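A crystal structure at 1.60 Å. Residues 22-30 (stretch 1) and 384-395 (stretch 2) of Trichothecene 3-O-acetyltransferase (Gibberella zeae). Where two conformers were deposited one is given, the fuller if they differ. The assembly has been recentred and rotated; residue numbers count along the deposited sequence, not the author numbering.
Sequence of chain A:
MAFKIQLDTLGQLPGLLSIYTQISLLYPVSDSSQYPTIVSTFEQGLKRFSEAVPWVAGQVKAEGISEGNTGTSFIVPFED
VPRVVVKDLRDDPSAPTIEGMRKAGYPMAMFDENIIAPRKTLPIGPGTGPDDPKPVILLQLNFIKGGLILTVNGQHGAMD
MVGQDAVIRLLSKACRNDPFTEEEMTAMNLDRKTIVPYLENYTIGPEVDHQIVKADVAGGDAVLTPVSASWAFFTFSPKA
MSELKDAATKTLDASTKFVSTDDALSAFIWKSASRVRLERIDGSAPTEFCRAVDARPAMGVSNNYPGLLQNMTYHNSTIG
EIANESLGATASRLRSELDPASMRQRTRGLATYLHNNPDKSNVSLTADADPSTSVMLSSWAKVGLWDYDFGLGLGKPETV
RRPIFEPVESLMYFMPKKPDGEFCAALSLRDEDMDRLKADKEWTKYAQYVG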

ATOM      1  N   GLN A  22       1.660  -0.746   6.808  1.00 12.02           N
ATOM      2  CA  GLN A  22       2.079  -1.974   7.494  1.00 11.52           C
ATOM      3  C   GLN A  22       2.014  -3.180   6.567  1.00 11.01           C
ATOM      4  O   GLN A  22       1.125  -3.285   5.728  1.00 10.95           O
ATOM      5  CB  GLN A  22       1.185  -2.270   8.705  1.00 11.81           C
ATOM      6  CG  GLN A  22       0.972  -1.101   9.659  1.00 12.48           C
ATOM      7  CD  GLN A  22      -0.272  -1.285  10.501  1.00 13.26           C
ATOM      8  OE1 GLN A  22      -1.250  -1.898  10.056  1.00 11.81           O
ATOM      9  NE2 GLN A  22      -0.255  -0.743  11.716  1.00 12.96           N
ATOM     10  N   ILE A  23       2.953  -4.105   6.737  1.00 10.22           N
ATOM     11  CA  ILE A  23       2.880  -5.400   6.072  1.00  9.82           C
ATOM     12  C   ILE A  23       3.468  -6.433   7.029  1.00  9.55           C
ATOM     13  O   ILE A  23       4.439  -6.138   7.743  1.00  8.97           O
ATOM     14  CB  ILE A  23       3.601  -5.390   4.682  1.00  9.59           C
ATOM     15  CG1 ILE A  23       3.317  -6.665   3.870  1.00  9.85           C
ATOM     16  CG2 ILE A  23       5.116  -5.115   4.847  1.00 10.14           C
ATOM     17  CD1 ILE A  23       1.893  -6.765   3.313  1.00  9.82           C
ATOM     18  N   SER A  24       2.857  -7.617   7.064  1.00  9.45           N
ATOM     19  CA  SER A  24       3.325  -8.710   7.906  1.00  9.79           C
ATOM     20  C   SER A  24       3.721  -9.918   7.080  1.00 10.19           C
ATOM     21  O   SER A  24       3.032 -10.278   6.116  1.00  9.59           O
ATOM     22  CB  SER A  24       2.252  -9.125   8.930  1.00 10.11           C
ATOM     23  OG  SER A  24       1.896  -8.031   9.765  1.00 10.54           O
ATOM     24  N   LEU A  25       4.834 -10.537   7.484  1.00 10.07           N
ATOM     25  CA  LEU A  25       5.339 -11.759   6.888  1.00 10.69           C
ATOM     26  C   LEU A  25       5.314 -12.844   7.968  1.00 10.83           C
ATOM     27  O   LEU A  25       5.842 -12.651   9.060  1.00 10.67           O
ATOM     28  CB  LEU A  25       6.772 -11.542   6.361  1.00 10.67           C
ATOM     29  CG  LEU A  25       6.964 -10.729   5.063  1.00 11.75           C
ATOM     30  CD1 LEU A  25       6.438  -9.309   5.153  1.00 13.31           C
ATOM     31  CD2 LEU A  25       8.440 -10.719   4.624  1.00 11.97           C
ATOM     32  N   LEU A  26       4.666 -13.962   7.652  1.00 10.50           N
ATOM     33  CA  LEU A  26       4.557 -15.101   8.559  1.00 10.82           C
ATOM     34  C   LEU A  26       5.519 -16.203   8.135  1.00 10.95           C
ATOM     35  O   LEU A  26       5.553 -16.590   6.967  1.00 11.14           O
ATOM     36  CB  LEU A  26       3.115 -15.642   8.564  1.00 11.04           C
ATOM     37  CG  LEU A  26       2.870 -16.956   9.318  1.00 12.37           C
ATOM     38  CD1 LEU A  26       2.961 -16.728  10.833  1.00 12.63           C
ATOM     39  CD2 LEU A  26       1.511 -17.544   8.935  1.00 12.72           C
ATOM     40  N   TYR A  27       6.286 -16.716   9.098  1.00 10.75           N
ATOM     41  CA  TYR A  27       7.183 -17.842   8.880  1.00 11.02           C
ATOM     42  C   TYR A  27       6.884 -18.908   9.915  1.00 11.32           C
ATOM     43  O   TYR A  27       6.662 -18.570  11.087  1.00 10.97           O
ATOM     44  CB  TYR A  27       8.633 -17.434   9.098  1.00 10.77           C
ATOM     45  CG  TYR A  27       9.145 -16.355   8.182  1.00  9.86           C
ATOM     46  CD1 TYR A  27       9.852 -16.684   7.029  1.00  9.74           C
ATOM     47  CD2 TYR A  27       8.959 -15.010   8.488  1.00 10.01           C
ATOM     48  CE1 TYR A  27      10.345 -15.699   6.192  1.00  9.56           C
ATOM     49  CE2 TYR A  27       9.446 -14.013   7.652  1.00 10.38           C
ATOM     50  CZ  TYR A  27      10.140 -14.369   6.508  1.00  9.06           C
ATOM     51  OH  TYR A  27      10.641 -13.396   5.666  1.00 10.60           O
ATOM     52  N   PRO A  28       6.919 -20.190   9.511  1.00 11.97           N
ATOM     53  CA  PRO A  28       6.865 -21.228  10.535  1.00 12.04           C
ATOM     54  C   PRO A  28       8.190 -21.278  11.298  1.00 12.11           C
ATOM     55  O   PRO A  28       9.251 -20.985  10.733  1.00 12.05           O
ATOM     56  CB  PRO A  28       6.675 -22.513   9.721  1.00 12.46           C
ATOM     57  CG  PRO A  28       7.320 -22.226   8.435  1.00 12.91           C
ATOM     58  CD  PRO A  28       7.030 -20.770   8.159  1.00 12.20           C
ATOM     59  N   VAL A  29       8.110 -21.647  12.577  1.00 11.86           N
ATOM     60  CA  VAL A  29       9.295 -21.847  13.409  1.00 12.35           C
ATOM     61  C   VAL A  29       9.121 -23.203  14.066  1.00 12.80           C
ATOM     62  O   VAL A  29       8.205 -23.395  14.874  1.00 13.15           O
ATOM     63  CB  VAL A  29       9.443 -20.735  14.472  1.00 12.32           C
ATOM     64  CG1 VAL A  29      10.577 -21.061  15.445  1.00 12.49           C
ATOM     65  CG2 VAL A  29       9.672 -19.364  13.806  1.00 11.58           C
ATOM     66  N   SER A  30       9.995 -24.137  13.705  1.00 13.16           N
ATOM     67  CA  SER A  30       9.866 -25.525  14.147  0.50 13.21           C
ATOM     68  C   SER A  30      10.033 -25.700  15.657  1.00 13.13           C
ATOM     69  O   SER A  30       9.313 -26.484  16.282  1.00 13.72           O
ATOM     70  CB  SER A  30      10.859 -26.417  13.403  0.50 13.53           C
ATOM     71  OG  SER A  30      10.710 -27.767  13.800  0.50 13.90           O
TER
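Stretch 2 (384-395) GLWDYDFGLGLG

Stretch 1 runs as an extended strand from Gln22 through Pro28, and the alternation of a strand sets the first rule of the contact: Ile23, Leu25 and Tyr27 point their CA-to-CB bonds toward stretch 2, while Ser24 points away. Stretch 2 is no partner strand. It carries a short 3-10 segment that takes in Leu385, Trp386 and Asp387, with Asp387 N donating a hydrogen bond to Gly384 O at 3.0 Å, then a type I' turn from Asp389 to Leu392, closed by Leu392 N to Asp389 O at 3.1 Å. It nevertheless follows the strand in the same overall sense, Leu385 lying nearest Leu25 (CA to CA, 8.0 Å) and Leu394 nearest Tyr27 (CA to CA, 6.5 Å). Side chains therefore bridge most of the gap.

At the start, Leu385, with chi1 m and chi2 t, spreads its two methyls over two strand residues: its CD1 is 3.8 Å from Ile23 CG1 and its CD2 is 4.4 Å from Leu25 CD1. Ile23, t and p in the conformer given, places its CG1 in that contact. Leu25, m and p, lays its CD2 3.8 Å from Leu385 O and 3.9 Å from Phe390 CE1, at the edge of the Phe390 ring.

Tyr27 is the centrepiece and the residue of stretch 1 most covered by stretch 2. With chi1 at -61° and chi2 at -96°, its ring reaches across to stretch 2, where the hydroxyl OH donates a hydrogen bond to Tyr388 O at 2.7 Å. The same OH lies 3.3 Å from Phe390 CD1, at the edge of that ring, so the polar tip is both satisfied and packed. Gly395 O approaches the Tyr27 edge, 3.4 Å from Tyr27 CE1.

The turn supports this arrangement. Phe390 adopts positive phi (56°) and, with chi1 m, directs its ring back to the strand; Gly391 also has positive phi (60°), a value that by itself favours glycine. Asp389, chi1 p, accepts a hydrogen bond at OD1 from Gly391 N at 2.8 Å, bracing the turn from within while its CA-to-CB bond points away from the strand.

Leu394 closes the far end, in the m, t rotamer. Its CD1 is shared between Tyr27 CB at 3.7 Å and Val29 CG2 at 3.9 Å, while its CD2 lies 3.7 Å from Pro28 O. A water adds the polar stitch, donating to Pro28 O at 2.7 Å and to Leu394 O at 2.9 Å. The lesson is economical: apolar side chains fill the gap, and one tyrosine hydroxyl supplies the direct hydrogen bond between the stretches.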

ATOM      1  N   GLY A 384       8.185  -7.580  -3.956  1.00 12.08           N
ATOM      2  CA  GLY A 384       9.015  -8.788  -3.885  1.00 11.97           C
ATOM      3  C   GLY A 384       9.077  -9.531  -2.563  1.00 11.44           C
ATOM      4  O   GLY A 384       9.926 -10.407  -2.396  1.00 11.24           O
ATOM      5  N   LEU A 385       8.158  -9.207  -1.649  1.00 11.02           N
ATOM      6  CA  LEU A 385       8.218  -9.656  -0.248  1.00 11.15           C
ATOM      7  C   LEU A 385       8.239 -11.166  -0.026  1.00 11.37           C
ATOM      8  O   LEU A 385       8.819 -11.638   0.958  1.00 11.40           O
ATOM      9  CB  LEU A 385       7.094  -9.006   0.566  1.00 11.59           C
ATOM     10  CG  LEU A 385       7.262  -7.503   0.791  1.00 12.84           C
ATOM     11  CD1 LEU A 385       5.933  -6.869   1.184  1.00 14.29           C
ATOM     12  CD2 LEU A 385       8.345  -7.221   1.842  1.00 13.75           C
ATOM     13  N   TRP A 386       7.605 -11.926  -0.925  1.00 10.98           N
ATOM     14  CA  TRP A 386       7.598 -13.392  -0.821  1.00 11.59           C
ATOM     15  C   TRP A 386       8.987 -14.042  -0.958  1.00 11.83           C
ATOM     16  O   TRP A 386       9.156 -15.236  -0.653  1.00 12.33           O
ATOM     17  CB  TRP A 386       6.664 -14.006  -1.865  1.00 11.95           C
ATOM     18  CG  TRP A 386       5.207 -13.903  -1.570  1.00 11.97           C
ATOM     19  CD1 TRP A 386       4.358 -12.907  -1.966  1.00 13.22           C
ATOM     20  CD2 TRP A 386       4.408 -14.857  -0.856  1.00 11.23           C
ATOM     21  NE1 TRP A 386       3.079 -13.176  -1.528  1.00 12.23           N
ATOM     22  CE2 TRP A 386       3.082 -14.364  -0.843  1.00 12.87           C
ATOM     23  CE3 TRP A 386       4.686 -16.077  -0.215  1.00 11.13           C
ATOM     24  CZ2 TRP A 386       2.029 -15.052  -0.227  1.00 12.92           C
ATOM     25  CZ3 TRP A 386       3.638 -16.766   0.395  1.00 12.54           C
ATOM     26  CH2 TRP A 386       2.329 -16.248   0.389  1.00 12.97           C
ATOM     27  N   ASP A 387       9.972 -13.265  -1.406  1.00 11.80           N
ATOM     28  CA  ASP A 387      11.292 -13.826  -1.678  0.50 12.32           C
ATOM     29  C   ASP A 387      12.307 -13.658  -0.544  1.00 12.26           C
ATOM     30  O   ASP A 387      13.412 -14.205  -0.623  1.00 13.20           O
ATOM     31  CB  ASP A 387      11.867 -13.235  -2.965  0.50 12.51           C
ATOM     32  CG  ASP A 387      12.900 -14.134  -3.602  0.50 13.37           C
ATOM     33  OD1 ASP A 387      12.663 -15.360  -3.681  0.50 14.61           O
ATOM     34  OD2 ASP A 387      13.949 -13.608  -4.023  0.50 14.42           O
ATOM     35  N   TYR A 388      11.943 -12.920   0.509  1.00 11.56           N
ATOM     36  CA  TYR A 388      12.941 -12.556   1.544  1.00 11.13           C
ATOM     37  C   TYR A 388      12.936 -13.507   2.739  1.00 11.03           C
ATOM     38  O   TYR A 388      11.875 -13.809   3.287  1.00 11.07           O
ATOM     39  CB  TYR A 388      12.780 -11.102   2.033  1.00 10.93           C
ATOM     40  CG  TYR A 388      12.517 -10.087   0.923  1.00  9.89           C
ATOM     41  CD1 TYR A 388      13.083 -10.242  -0.347  1.00 10.89           C
ATOM     42  CD2 TYR A 388      11.699  -8.985   1.152  1.00  9.86           C
ATOM     43  CE1 TYR A 388      12.807  -9.328  -1.379  1.00 10.69           C
ATOM     44  CE2 TYR A 388      11.427  -8.061   0.141  1.00 10.52           C
ATOM     45  CZ  TYR A 388      11.991  -8.237  -1.116  1.00 10.46           C
ATOM     46  OH  TYR A 388      11.718  -7.336  -2.121  1.00 10.24           O
ATOM     47  N   ASP A 389      14.130 -13.949   3.139  1.00 10.26           N
ATOM     48  CA  ASP A 389      14.283 -14.894   4.254  1.00 10.26           C
ATOM     49  C   ASP A 389      15.006 -14.269   5.448  1.00  9.79           C
ATOM     50  O   ASP A 389      15.028 -14.845   6.533  1.00  9.44           O
ATOM     51  CB  ASP A 389      15.024 -16.151   3.799  1.00 10.39           C
ATOM     52  CG  ASP A 389      16.403 -15.846   3.240  1.00 12.33           C
ATOM     53  OD1 ASP A 389      17.318 -15.562   4.029  1.00 12.05           O
ATOM     54  OD2 ASP A 389      16.578 -15.899   2.002  1.00 15.75           O
ATOM     55  N   PHE A 390      15.625 -13.110   5.231  1.00  9.18           N
ATOM     56  CA  PHE A 390      16.335 -12.388   6.304  1.00  9.46           C
ATOM     57  C   PHE A 390      17.426 -13.194   7.027  1.00  9.44           C
ATOM     58  O   PHE A 390      17.761 -12.890   8.173  1.00 10.48           O
ATOM     59  CB  PHE A 390      15.345 -11.798   7.324  1.00  9.01           C
ATOM     60  CG  PHE A 390      14.341 -10.864   6.711  1.00  9.56           C
ATOM     61  CD1 PHE A 390      13.114 -11.352   6.262  1.00  8.63           C
ATOM     62  CD2 PHE A 390      14.633  -9.511   6.561  1.00 10.00           C
ATOM     63  CE1 PHE A 390      12.178 -10.490   5.668  1.00  9.70           C
ATOM     64  CE2 PHE A 390      13.717  -8.639   5.977  1.00 10.37           C
ATOM     65  CZ  PHE A 390      12.483  -9.134   5.530  1.00 10.42           C
ATOM     66  N   GLY A 391      17.975 -14.213   6.366  1.00  9.63           N
ATOM     67  CA  GLY A 391      19.010 -15.057   6.984  1.00  9.90           C
ATOM     68  C   GLY A 391      18.536 -15.769   8.246  1.00 10.48           C
ATOM     69  O   GLY A 391      19.354 -16.204   9.074  1.00 10.18           O
ATOM     70  N   LEU A 392      17.220 -15.924   8.389  1.00 10.47           N
ATOM     71  CA  LEU A 392      16.661 -16.492   9.620  1.00 10.90           C
ATOM     72  C   LEU A 392      16.649 -18.015   9.626  1.00 11.20           C
ATOM     73  O   LEU A 392      16.421 -18.621  10.671  1.00 11.58           O
ATOM     74  CB  LEU A 392      15.246 -15.949   9.893  1.00 11.02           C
ATOM     75  CG  LEU A 392      15.094 -14.432  10.002  1.00 11.55           C
ATOM     76  CD1 LEU A 392      13.623 -14.046  10.197  1.00 11.85           C
ATOM     77  CD2 LEU A 392      15.996 -13.835  11.094  1.00 11.61           C
ATOM     78  N   GLY A 393      16.885 -18.625   8.464  1.00 11.55           N
ATOM     79  CA  GLY A 393      16.879 -20.087   8.329  1.00 11.61           C
ATOM     80  C   GLY A 393      15.499 -20.724   8.405  1.00 11.86           C
ATOM     81  O   GLY A 393      15.372 -21.924   8.684  1.00 12.20           O
ATOM     82  N   LEU A 394      14.463 -19.929   8.141  1.00 11.39           N
ATOM     83  CA  LEU A 394      13.076 -20.394   8.274  1.00 10.99           C
ATOM     84  C   LEU A 394      12.431 -20.702   6.931  1.00 11.44           C
ATOM     85  O   LEU A 394      11.301 -21.189   6.888  1.00 11.44           O
ATOM     86  CB  LEU A 394      12.223 -19.356   9.012  1.00 11.26           C
ATOM     87  CG  LEU A 394      12.739 -18.897  10.384  1.00 10.61           C
ATOM     88  CD1 LEU A 394      11.837 -17.824  10.958  1.00 11.08           C
ATOM     89  CD2 LEU A 394      12.832 -20.107  11.318  1.00 10.71           C
ATOM     90  N   GLY A 395      13.156 -20.409   5.850  1.00 11.21           N
ATOM     91  CA  GLY A 395      12.617 -20.513   4.494  1.00 11.36           C
ATOM     92  C   GLY A 395      11.957 -19.199   4.115  1.00 11.19           C
ATOM     93  O   GLY A 395      12.166 -18.177   4.769  1.00 10.64           O
TER
HETATM   94  O   HOH W   1      10.697 -22.722   9.238  1.00 15.57           O